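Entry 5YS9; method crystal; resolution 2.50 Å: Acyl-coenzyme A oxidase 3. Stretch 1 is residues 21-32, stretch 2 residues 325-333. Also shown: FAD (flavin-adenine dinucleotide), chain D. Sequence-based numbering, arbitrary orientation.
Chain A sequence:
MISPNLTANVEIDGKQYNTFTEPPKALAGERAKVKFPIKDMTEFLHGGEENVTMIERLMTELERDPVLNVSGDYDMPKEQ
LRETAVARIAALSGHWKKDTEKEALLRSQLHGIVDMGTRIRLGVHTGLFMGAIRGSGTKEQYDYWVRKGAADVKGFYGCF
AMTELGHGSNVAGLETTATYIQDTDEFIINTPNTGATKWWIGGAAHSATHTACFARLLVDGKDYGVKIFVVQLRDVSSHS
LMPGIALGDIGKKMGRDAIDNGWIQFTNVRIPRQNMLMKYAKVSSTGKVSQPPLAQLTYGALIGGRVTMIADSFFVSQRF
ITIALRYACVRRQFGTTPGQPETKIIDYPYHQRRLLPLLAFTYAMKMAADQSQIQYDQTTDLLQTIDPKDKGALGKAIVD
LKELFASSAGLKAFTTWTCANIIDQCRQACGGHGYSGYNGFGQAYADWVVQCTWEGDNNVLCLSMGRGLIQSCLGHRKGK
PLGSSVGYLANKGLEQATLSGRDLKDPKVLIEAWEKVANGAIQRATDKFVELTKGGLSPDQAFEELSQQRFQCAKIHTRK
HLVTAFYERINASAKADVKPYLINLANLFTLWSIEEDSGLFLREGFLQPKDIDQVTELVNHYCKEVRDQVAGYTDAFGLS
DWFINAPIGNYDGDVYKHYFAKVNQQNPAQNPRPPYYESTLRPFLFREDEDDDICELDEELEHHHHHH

Stretch 1 21-32: TEPPKALAGERA
Stretch 2, residues 325-333: LRYACVRRQ

What fills the centre of the contact? Val330 does, with its CA-to-CB bond directed toward the first stretch and chi1 at -44° (m). Its CB lies 3.8 Å from Pro23 CB, and its CG1 reaches three residues: it is 3.4 Å from Pro23 O, 4.1 Å from Leu27 CB and 4.2 Å from Ala26 CB. Cys329 O also lies 3.8 Å from Ala26 CB. Pro23, with its ring in the C-gamma exo pucker, takes part through both ring and carbonyl; that same Pro23 O accepts the backbone hydrogen bond from Leu27 N at 3.0 Å.

How do the two backbones run past each other? The first stretch is largely helical, with phi/psi near -60/-40 in its middle, and the second stretch continues a helix that begins earlier in the chain. The axes approach to 8.9 Å and their N-to-C directions differ by 109°, so the helices cross steeply and the register is short: Pro23 CA lies 4.9 Å from Val330 CA, and Leu27 CA 6.2 Å from Cys329 CA. Val330 has phi/psi of -110/-16; Arg331 (-88/123) and Arg332 (-110/125) then continue in an extended conformation.

What extends the packing along the first helix? The CA-to-CB bond of Leu27 (t, p) points sideways, but the end of the side chain comes nearer, bringing CD1 to 4.1 Å from Cys329 CB and CD2 to 4.2 Å from Arg326 CG. One turn later the CA-to-CB bond of Glu30 (m, m; chi3 10°) is directed toward the second stretch, and its CG lies 4.0 Å from Cys329 CB, an aliphatic approach by an acidic residue. Cys329 has chi1 m. Farther along, Arg31 NH1 sits 4.0 Å from Arg326 NH2, over one face of the Arg326 guanidinium, while Arg326 NH2 lies at the edge of the Arg31 group. These like charges are close together, but both atoms have hydrogen bonds elsewhere in the structure.

What closes the polar edge beyond Pro23? The CA-to-CB bonds of Glu22 and Arg332 are each directed toward the other stretch, and the two side chains form a salt bridge. Arg332 NE donates to Glu22 OE1 at 2.9 Å (170°), and Arg332 NH2 to Glu22 OE2 at 3.3 Å (172°), a nearly linear, two-pronged pairing at the guanidinium edge. Arg332 is m, t, t with chi4 -95°; Glu22 has chi1 -148°, chi2 -134° and chi3 -35°. The CA-to-CB bond of the intervening Arg331 (t, p, t) is directed away from the first stretch, and its NE and NH2 bind FAD O2A at 2.8 and 2.7 Å.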

ATOM      1  N   THR A  21      -7.769 -31.624   0.845  1.00 31.11           N
ATOM      2  CA  THR A  21      -7.924 -32.179   2.183  1.00 32.25           C
ATOM      3  C   THR A  21      -6.729 -32.093   3.131  1.00 34.78           C
ATOM      4  O   THR A  21      -6.880 -32.274   4.319  1.00 33.53           O
ATOM      5  CB  THR A  21      -8.420 -33.633   2.132  1.00 30.62           C
ATOM      6  OG1 THR A  21      -7.407 -34.469   1.584  1.00 33.35           O
ATOM      7  CG2 THR A  21      -9.631 -33.737   1.283  1.00 30.11           C
ATOM      8  N   GLU A  22      -5.546 -31.822   2.608  1.00 36.11           N
ATOM      9  CA  GLU A  22      -4.368 -31.757   3.457  1.00 38.17           C
ATOM     10  C   GLU A  22      -4.300 -30.635   4.489  1.00 39.33           C
ATOM     11  O   GLU A  22      -3.818 -30.844   5.577  1.00 40.61           O
ATOM     12  CB  GLU A  22      -3.079 -31.808   2.651  1.00 33.57           C
ATOM     13  CG  GLU A  22      -1.969 -32.484   3.413  1.00 33.88           C
ATOM     14  CD  GLU A  22      -0.669 -31.739   3.362  1.00 36.48           C
ATOM     15  OE1 GLU A  22      -0.372 -31.127   2.337  1.00 37.73           O
ATOM     16  OE2 GLU A  22       0.062 -31.778   4.349  1.00 40.29           O
ATOM     17  N   PRO A  23      -4.739 -29.439   4.136  1.00 38.13           N
ATOM     18  CA  PRO A  23      -4.525 -28.272   5.037  1.00 37.76           C
ATOM     19  C   PRO A  23      -4.835 -28.413   6.557  1.00 39.12           C
ATOM     20  O   PRO A  23      -3.953 -28.119   7.378  1.00 36.63           O
ATOM     21  CB  PRO A  23      -5.378 -27.177   4.402  1.00 36.22           C
ATOM     22  CG  PRO A  23      -5.359 -27.525   2.934  1.00 38.87           C
ATOM     23  CD  PRO A  23      -5.435 -29.038   2.896  1.00 38.07           C
ATOM     24  N   PRO A  24      -6.044 -28.897   6.942  1.00 38.84           N
ATOM     25  CA  PRO A  24      -6.259 -29.049   8.398  1.00 34.92           C
ATOM     26  C   PRO A  24      -5.263 -29.989   9.079  1.00 33.74           C
ATOM     27  O   PRO A  24      -4.913 -29.768  10.229  1.00 37.36           O
ATOM     28  CB  PRO A  24      -7.683 -29.602   8.507  1.00 33.09           C
ATOM     29  CG  PRO A  24      -7.932 -30.260   7.212  1.00 37.15           C
ATOM     30  CD  PRO A  24      -7.182 -29.439   6.168  1.00 39.67           C
ATOM     31  N   LYS A  25      -4.807 -31.011   8.379  1.00 33.53           N
ATOM     32  CA  LYS A  25      -3.812 -31.912   8.925  1.00 37.79           C
ATOM     33  C   LYS A  25      -2.442 -31.213   9.056  1.00 37.71           C
ATOM     34  O   LYS A  25      -1.793 -31.316  10.099  1.00 44.52           O
ATOM     35  CB  LYS A  25      -3.732 -33.190   8.078  1.00 42.51           C
ATOM     36  CG  LYS A  25      -2.911 -34.315   8.666  1.00 46.73           C
ATOM     37  CD  LYS A  25      -3.556 -34.980   9.883  1.00 53.41           C
ATOM     38  CE  LYS A  25      -2.577 -36.011  10.476  1.00 57.32           C
ATOM     39  NZ  LYS A  25      -3.129 -36.790  11.623  1.00 56.39           N
ATOM     40  N   ALA A  26      -2.011 -30.490   8.037  1.00 34.26           N
ATOM     41  CA  ALA A  26      -0.766 -29.710   8.144  1.00 34.47           C
ATOM     42  C   ALA A  26      -0.776 -28.735   9.323  1.00 37.55           C
ATOM     43  O   ALA A  26       0.150 -28.717  10.144  1.00 36.78           O
ATOM     44  CB  ALA A  26      -0.475 -28.973   6.840  1.00 34.77           C
ATOM     45  N   LEU A  27      -1.845 -27.948   9.448  1.00 38.87           N
ATOM     46  CA  LEU A  27      -1.882 -26.970  10.533  1.00 36.87           C
ATOM     47  C   LEU A  27      -1.931 -27.627  11.928  1.00 36.36           C
ATOM     48  O   LEU A  27      -1.342 -27.127  12.877  1.00 38.28           O
ATOM     49  CB  LEU A  27      -2.997 -25.958  10.319  1.00 35.51           C
ATOM     50  CG  LEU A  27      -2.986 -24.746  11.267  1.00 35.99           C
ATOM     51  CD1 LEU A  27      -1.686 -23.965  11.162  1.00 38.45           C
ATOM     52  CD2 LEU A  27      -4.152 -23.833  10.951  1.00 36.65           C
ATOM     53  N   ALA A  28      -2.588 -28.769  12.045  1.00 35.25           N
ATOM     54  CA  ALA A  28      -2.565 -29.513  13.305  1.00 36.63           C
ATOM     55  C   ALA A  28      -1.132 -29.911  13.577  1.00 38.54           C
ATOM     56  O   ALA A  28      -0.668 -29.752  14.695  1.00 46.50           O
ATOM     57  CB  ALA A  28      -3.489 -30.739  13.276  1.00 33.84           C
ATOM     58  N   GLY A  29      -0.414 -30.354  12.544  1.00 35.43           N
ATOM     59  CA  GLY A  29       0.979 -30.751  12.677  1.00 33.42           C
ATOM     60  C   GLY A  29       1.863 -29.672  13.266  1.00 36.03           C
ATOM     61  O   GLY A  29       2.818 -29.970  13.977  1.00 41.85           O
ATOM     62  N   GLU A  30       1.612 -28.431  12.880  1.00 39.42           N
ATOM     63  CA  GLU A  30       2.295 -27.266  13.419  1.00 38.83           C
ATOM     64  C   GLU A  30       1.988 -27.001  14.874  1.00 37.51           C
ATOM     65  O   GLU A  30       2.849 -26.626  15.632  1.00 36.10           O
ATOM     66  CB  GLU A  30       1.984 -26.035  12.590  1.00 40.89           C
ATOM     67  CG  GLU A  30       2.353 -26.189  11.139  1.00 41.01           C
ATOM     68  CD  GLU A  30       3.832 -26.073  10.902  1.00 39.35           C
ATOM     69  OE1 GLU A  30       4.599 -26.067  11.869  1.00 38.34           O
ATOM     70  OE2 GLU A  30       4.221 -25.984   9.740  1.00 41.63           O
ATOM     71  N   ARG A  31       0.737 -27.195  15.242  1.00 37.48           N
ATOM     72  CA  ARG A  31       0.290 -27.002  16.603  1.00 38.85           C
ATOM     73  C   ARG A  31       1.002 -27.981  17.520  1.00 41.94           C
ATOM     74  O   ARG A  31       1.330 -27.675  18.654  1.00 44.30           O
ATOM     75  CB  ARG A  31      -1.225 -27.118  16.699  1.00 36.98           C
ATOM     76  CG  ARG A  31      -1.904 -25.788  16.930  1.00 42.40           C
ATOM     77  CD  ARG A  31      -3.361 -25.777  16.521  1.00 40.54           C
ATOM     78  NE  ARG A  31      -3.787 -24.432  16.180  1.00 47.48           N
ATOM     79  CZ  ARG A  31      -4.547 -24.110  15.146  1.00 41.32           C
ATOM     80  NH1 ARG A  31      -4.852 -22.851  14.937  1.00 37.05           N
ATOM     81  NH2 ARG A  31      -4.999 -25.039  14.335  1.00 43.61           N
ATOM     82  N   ALA A  32       1.245 -29.166  16.992  1.00 41.14           N
ATOM     83  CA  ALA A  32       1.901 -30.244  17.700  1.00 45.56           C
ATOM     84  C   ALA A  32       3.334 -29.922  18.133  1.00 45.03           C
ATOM     85  O   ALA A  32       3.848 -30.541  19.039  1.00 45.17           O
ATOM     86  CB  ALA A  32       1.871 -31.505  16.857  1.00 42.97           C
ATOM     87  N   LEU A 325       0.336 -16.343   7.909  1.00 30.75           N
ATOM     88  CA  LEU A 325       1.128 -17.450   8.484  1.00 32.60           C
ATOM     89  C   LEU A 325       0.414 -18.801   8.468  1.00 32.44           C
ATOM     90  O   LEU A 325       1.029 -19.830   8.178  1.00 32.74           O
ATOM     91  CB  LEU A 325       1.601 -17.109   9.903  1.00 31.36           C
ATOM     92  CG  LEU A 325       2.791 -16.139   9.898  1.00 32.18           C
ATOM     93  CD1 LEU A 325       3.181 -15.626  11.276  1.00 32.04           C
ATOM     94  CD2 LEU A 325       4.008 -16.759   9.217  1.00 32.56           C
ATOM     95  N   ARG A 326      -0.871 -18.797   8.791  1.00 33.34           N
ATOM     96  CA  ARG A 326      -1.674 -20.016   8.711  1.00 33.54           C
ATOM     97  C   ARG A 326      -1.787 -20.499   7.286  1.00 34.31           C
ATOM     98  O   ARG A 326      -1.570 -21.694   7.026  1.00 34.07           O
ATOM     99  CB  ARG A 326      -3.073 -19.818   9.296  1.00 33.37           C
ATOM    100  CG  ARG A 326      -3.069 -19.818  10.803  1.00 30.54           C
ATOM    101  CD  ARG A 326      -4.438 -19.473  11.329  1.00 28.77           C
ATOM    102  NE  ARG A 326      -4.330 -19.289  12.765  1.00 31.50           N
ATOM    103  CZ  ARG A 326      -5.322 -18.987  13.609  1.00 29.61           C
ATOM    104  NH1 ARG A 326      -6.552 -18.771  13.171  1.00 28.34           N
ATOM    105  NH2 ARG A 326      -5.037 -18.858  14.912  1.00 29.23           N
ATOM    106  N   TYR A 327      -2.110 -19.584   6.362  1.00 32.84           N
ATOM    107  CA  TYR A 327      -2.000 -19.897   4.931  1.00 30.71           C
ATOM    108  C   TYR A 327      -0.648 -20.487   4.602  1.00 31.39           C
ATOM    109  O   TYR A 327      -0.550 -21.548   4.010  1.00 34.87           O
ATOM    110  CB  TYR A 327      -2.189 -18.666   4.052  1.00 30.87           C
ATOM    111  CG  TYR A 327      -2.273 -18.977   2.578  1.00 28.09           C
ATOM    112  CD1 TYR A 327      -3.294 -19.764   2.077  1.00 28.33           C
ATOM    113  CD2 TYR A 327      -1.364 -18.475   1.700  1.00 30.44           C
ATOM    114  CE1 TYR A 327      -3.368 -20.086   0.744  1.00 29.73           C
ATOM    115  CE2 TYR A 327      -1.427 -18.791   0.360  1.00 33.14           C
ATOM    116  CZ  TYR A 327      -2.447 -19.595  -0.120  1.00 32.66           C
ATOM    117  OH  TYR A 327      -2.550 -19.877  -1.473  1.00 35.92           O
ATOM    118  N   ALA A 328       0.411 -19.819   5.013  1.00 32.00           N
ATOM    119  CA  ALA A 328       1.744 -20.320   4.715  1.00 31.05           C
ATOM    120  C   ALA A 328       2.021 -21.771   5.191  1.00 30.84           C
ATOM    121  O   ALA A 328       2.820 -22.481   4.560  1.00 30.37           O
ATOM    122  CB  ALA A 328       2.756 -19.362   5.303  1.00 31.60           C
ATOM    123  N   CYS A 329       1.403 -22.185   6.301  1.00 30.76           N
ATOM    124  CA  CYS A 329       1.687 -23.499   6.901  1.00 35.43           C
ATOM    125  C   CYS A 329       1.063 -24.634   6.121  1.00 39.68           C
ATOM    126  O   CYS A 329       1.509 -25.793   6.231  1.00 40.80           O
ATOM    127  CB  CYS A 329       1.246 -23.559   8.365  1.00 38.13           C
ATOM    128  SG  CYS A 329       2.228 -22.448   9.451  1.00 36.13           S
ATOM    129  N   VAL A 330       0.038 -24.296   5.354  1.00 40.61           N
ATOM    130  CA  VAL A 330      -0.666 -25.267   4.548  1.00 36.76           C
ATOM    131  C   VAL A 330      -0.466 -25.152   3.047  1.00 36.23           C
ATOM    132  O   VAL A 330      -0.772 -26.077   2.334  1.00 32.33           O
ATOM    133  CB  VAL A 330      -2.172 -25.276   4.861  1.00 35.16           C
ATOM    134  CG1 VAL A 330      -2.398 -25.216   6.351  1.00 36.08           C
ATOM    135  CG2 VAL A 330      -2.895 -24.151   4.159  1.00 33.82           C
ATOM    136  N   ARG A 331       0.052 -24.033   2.564  1.00 39.99           N
ATOM    137  CA  ARG A 331       0.120 -23.829   1.128  1.00 38.40           C
ATOM    138  C   ARG A 331       1.380 -24.392   0.513  1.00 39.16           C
ATOM    139  O   ARG A 331       2.463 -24.027   0.884  1.00 44.12           O
ATOM    140  CB  ARG A 331      -0.020 -22.357   0.780  1.00 37.63           C
ATOM    141  CG  ARG A 331       0.300 -22.026  -0.666  1.00 36.12           C
ATOM    142  CD  ARG A 331      -0.788 -22.450  -1.624  1.00 33.53           C
ATOM    143  NE  ARG A 331      -0.535 -21.935  -2.955  1.00 34.12           N
ATOM    144  CZ  ARG A 331      -1.438 -21.849  -3.916  1.00 30.74           C
ATOM    145  NH1 ARG A 331      -2.665 -22.255  -3.706  1.00 29.15           N
ATOM    146  NH2 ARG A 331      -1.106 -21.351  -5.085  1.00 30.78           N
ATOM    147  N   ARG A 332       1.222 -25.273  -0.455  1.00 40.95           N
ATOM    148  CA  ARG A 332       2.360 -25.887  -1.088  1.00 40.09           C
ATOM    149  C   ARG A 332       2.491 -25.362  -2.499  1.00 39.95           C
ATOM    150  O   ARG A 332       1.548 -25.390  -3.253  1.00 38.08           O
ATOM    151  CB  ARG A 332       2.184 -27.399  -1.138  1.00 41.61           C
ATOM    152  CG  ARG A 332       2.292 -28.121   0.183  1.00 43.72           C
ATOM    153  CD  ARG A 332       2.241 -29.623  -0.037  1.00 43.36           C
ATOM    154  NE  ARG A 332       2.153 -30.386   1.204  1.00 43.27           N
ATOM    155  CZ  ARG A 332       3.194 -30.897   1.841  1.00 40.90           C
ATOM    156  NH1 ARG A 332       4.409 -30.726   1.368  1.00 36.84           N
ATOM    157  NH2 ARG A 332       3.015 -31.570   2.952  1.00 41.14           N
ATOM    158  N   GLN A 333       3.653 -24.833  -2.831  1.00 39.35           N
ATOM    159  CA  GLN A 333       3.984 -24.526  -4.204  1.00 38.32           C
ATOM    160  C   GLN A 333       5.437 -24.855  -4.520  1.00 39.45           C
ATOM    161  O   GLN A 333       6.338 -24.359  -3.882  1.00 41.78           O
ATOM    162  CB  GLN A 333       3.664 -23.068  -4.514  1.00 36.12           C
ATOM    163  CG  GLN A 333       3.400 -22.802  -5.978  1.00 36.18           C
ATOM    164  CD  GLN A 333       1.972 -23.054  -6.395  1.00 37.13           C
ATOM    165  OE1 GLN A 333       1.537 -22.571  -7.422  1.00 39.99           O
ATOM    166  NE2 GLN A 333       1.245 -23.801  -5.603  1.00 33.25           N
TER
HETATM  167  PA  FAD D 801       1.467 -19.021  -5.249  1.00 56.81           P
HETATM  168  O1A FAD D 801       2.134 -19.308  -6.539  1.00 54.66           O
HETATM  169  O2A FAD D 801       1.122 -20.112  -4.312  1.00 56.38           O
HETATM  170  O5B FAD D 801       2.304 -18.010  -4.376  1.00 61.91           O
HETATM  171  C5B FAD D 801       1.713 -17.590  -3.156  1.00 57.00           C
HETATM  172  C4B FAD D 801       2.777 -16.946  -2.307  1.00 57.70           C
HETATM  173  O4B FAD D 801       3.784 -17.909  -2.032  1.00 59.13           O
HETATM  174  C3B FAD D 801       3.417 -15.842  -3.109  1.00 58.11           C
HETATM  175  O3B FAD D 801       3.601 -14.698  -2.298  1.00 52.66           O
HETATM  176  C2B FAD D 801       4.770 -16.371  -3.474  1.00 56.35           C
HETATM  177  O2B FAD D 801       5.717 -15.310  -3.479  1.00 50.79           O
HETATM  178  C1B FAD D 801       5.050 -17.408  -2.411  1.00 57.28           C
HETATM  179  N9A FAD D 801       5.828 -18.443  -3.093  1.00 66.31           N
HETATM  180  C8A FAD D 801       5.348 -19.332  -3.966  1.00 62.99           C
HETATM  181  N7A FAD D 801       6.341 -20.114  -4.426  1.00 68.09           N
HETATM  182  C5A FAD D 801       7.482 -19.715  -3.855  1.00 66.01           C
HETATM  183  C6A FAD D 801       8.900 -20.110  -3.908  1.00 62.96           C
HETATM  184  N6A FAD D 801       9.324 -21.124  -4.682  1.00 59.90           N
HETATM  185  N1A FAD D 801       9.760 -19.422  -3.148  1.00 62.58           N
HETATM  186  C2A FAD D 801       9.358 -18.413  -2.370  1.00 65.85           C
HETATM  187  N3A FAD D 801       8.094 -17.997  -2.271  1.00 57.85           N
HETATM  188  C4A FAD D 801       7.135 -18.602  -2.981  1.00 63.52           C
HETATM  189  N1  FAD D 801      -5.195 -16.747 -13.916  1.00 37.15           N
HETATM  190  C2  FAD D 801      -5.625 -17.146 -15.120  1.00 34.21           C
HETATM  191  O2  FAD D 801      -5.200 -18.202 -15.569  1.00 33.07           O
HETATM  192  N3  FAD D 801      -6.476 -16.445 -15.857  1.00 32.60           N
HETATM  193  C4  FAD D 801      -6.968 -15.298 -15.446  1.00 32.61           C
HETATM  194  O4  FAD D 801      -7.754 -14.682 -16.150  1.00 35.76           O
HETATM  195  C4X FAD D 801      -6.558 -14.783 -14.139  1.00 35.29           C
HETATM  196  N5  FAD D 801      -7.019 -13.625 -13.667  1.00 38.16           N
HETATM  197  C5X FAD D 801      -6.639 -13.184 -12.466  1.00 38.28           C
HETATM  198  C6  FAD D 801      -7.158 -11.993 -12.007  1.00 40.96           C
HETATM  199  C7  FAD D 801      -6.785 -11.520 -10.775  1.00 39.97           C
HETATM  200  C7M FAD D 801      -7.340 -10.220 -10.286  1.00 43.98           C
HETATM  201  C8  FAD D 801      -5.837 -12.295  -9.951  1.00 41.83           C
HETATM  202  C8M FAD D 801      -5.423 -11.787  -8.610  1.00 46.05           C
HETATM  203  C9  FAD D 801      -5.315 -13.482 -10.411  1.00 41.92           C
HETATM  204  C9A FAD D 801      -5.689 -13.963 -11.643  1.00 38.72           C
HETATM  205  N10 FAD D 801      -5.171 -15.174 -12.128  1.00 37.29           N
HETATM  206  C10 FAD D 801      -5.612 -15.602 -13.374  1.00 35.45           C
HETATM  207  C1' FAD D 801      -4.238 -16.000 -11.359  1.00 42.46           C
HETATM  208  C2' FAD D 801      -2.862 -15.377 -11.124  1.00 45.12           C
HETATM  209  O2' FAD D 801      -2.041 -15.546 -12.274  1.00 42.19           O
HETATM  210  C3' FAD D 801      -2.190 -16.005  -9.902  1.00 46.35           C
HETATM  211  O3' FAD D 801      -2.722 -15.378  -8.753  1.00 44.76           O
HETATM  212  C4' FAD D 801      -0.679 -15.848  -9.835  1.00 48.67           C
HETATM  213  O4' FAD D 801      -0.148 -16.009 -11.142  1.00 50.27           O
HETATM  214  C5' FAD D 801      -0.015 -16.917  -8.981  1.00 50.95           C
HETATM  215  O5' FAD D 801      -0.109 -16.717  -7.580  1.00 52.52           O
HETATM  216  P   FAD D 801      -0.722 -17.861  -6.656  1.00 55.76           P
HETATM  217  O1P FAD D 801      -1.996 -17.391  -6.065  1.00 63.04           O
HETATM  218  O2P FAD D 801      -0.718 -19.116  -7.432  1.00 59.58           O
HETATM  219  O3P FAD D 801       0.250 -18.001  -5.412  1.00 63.61           O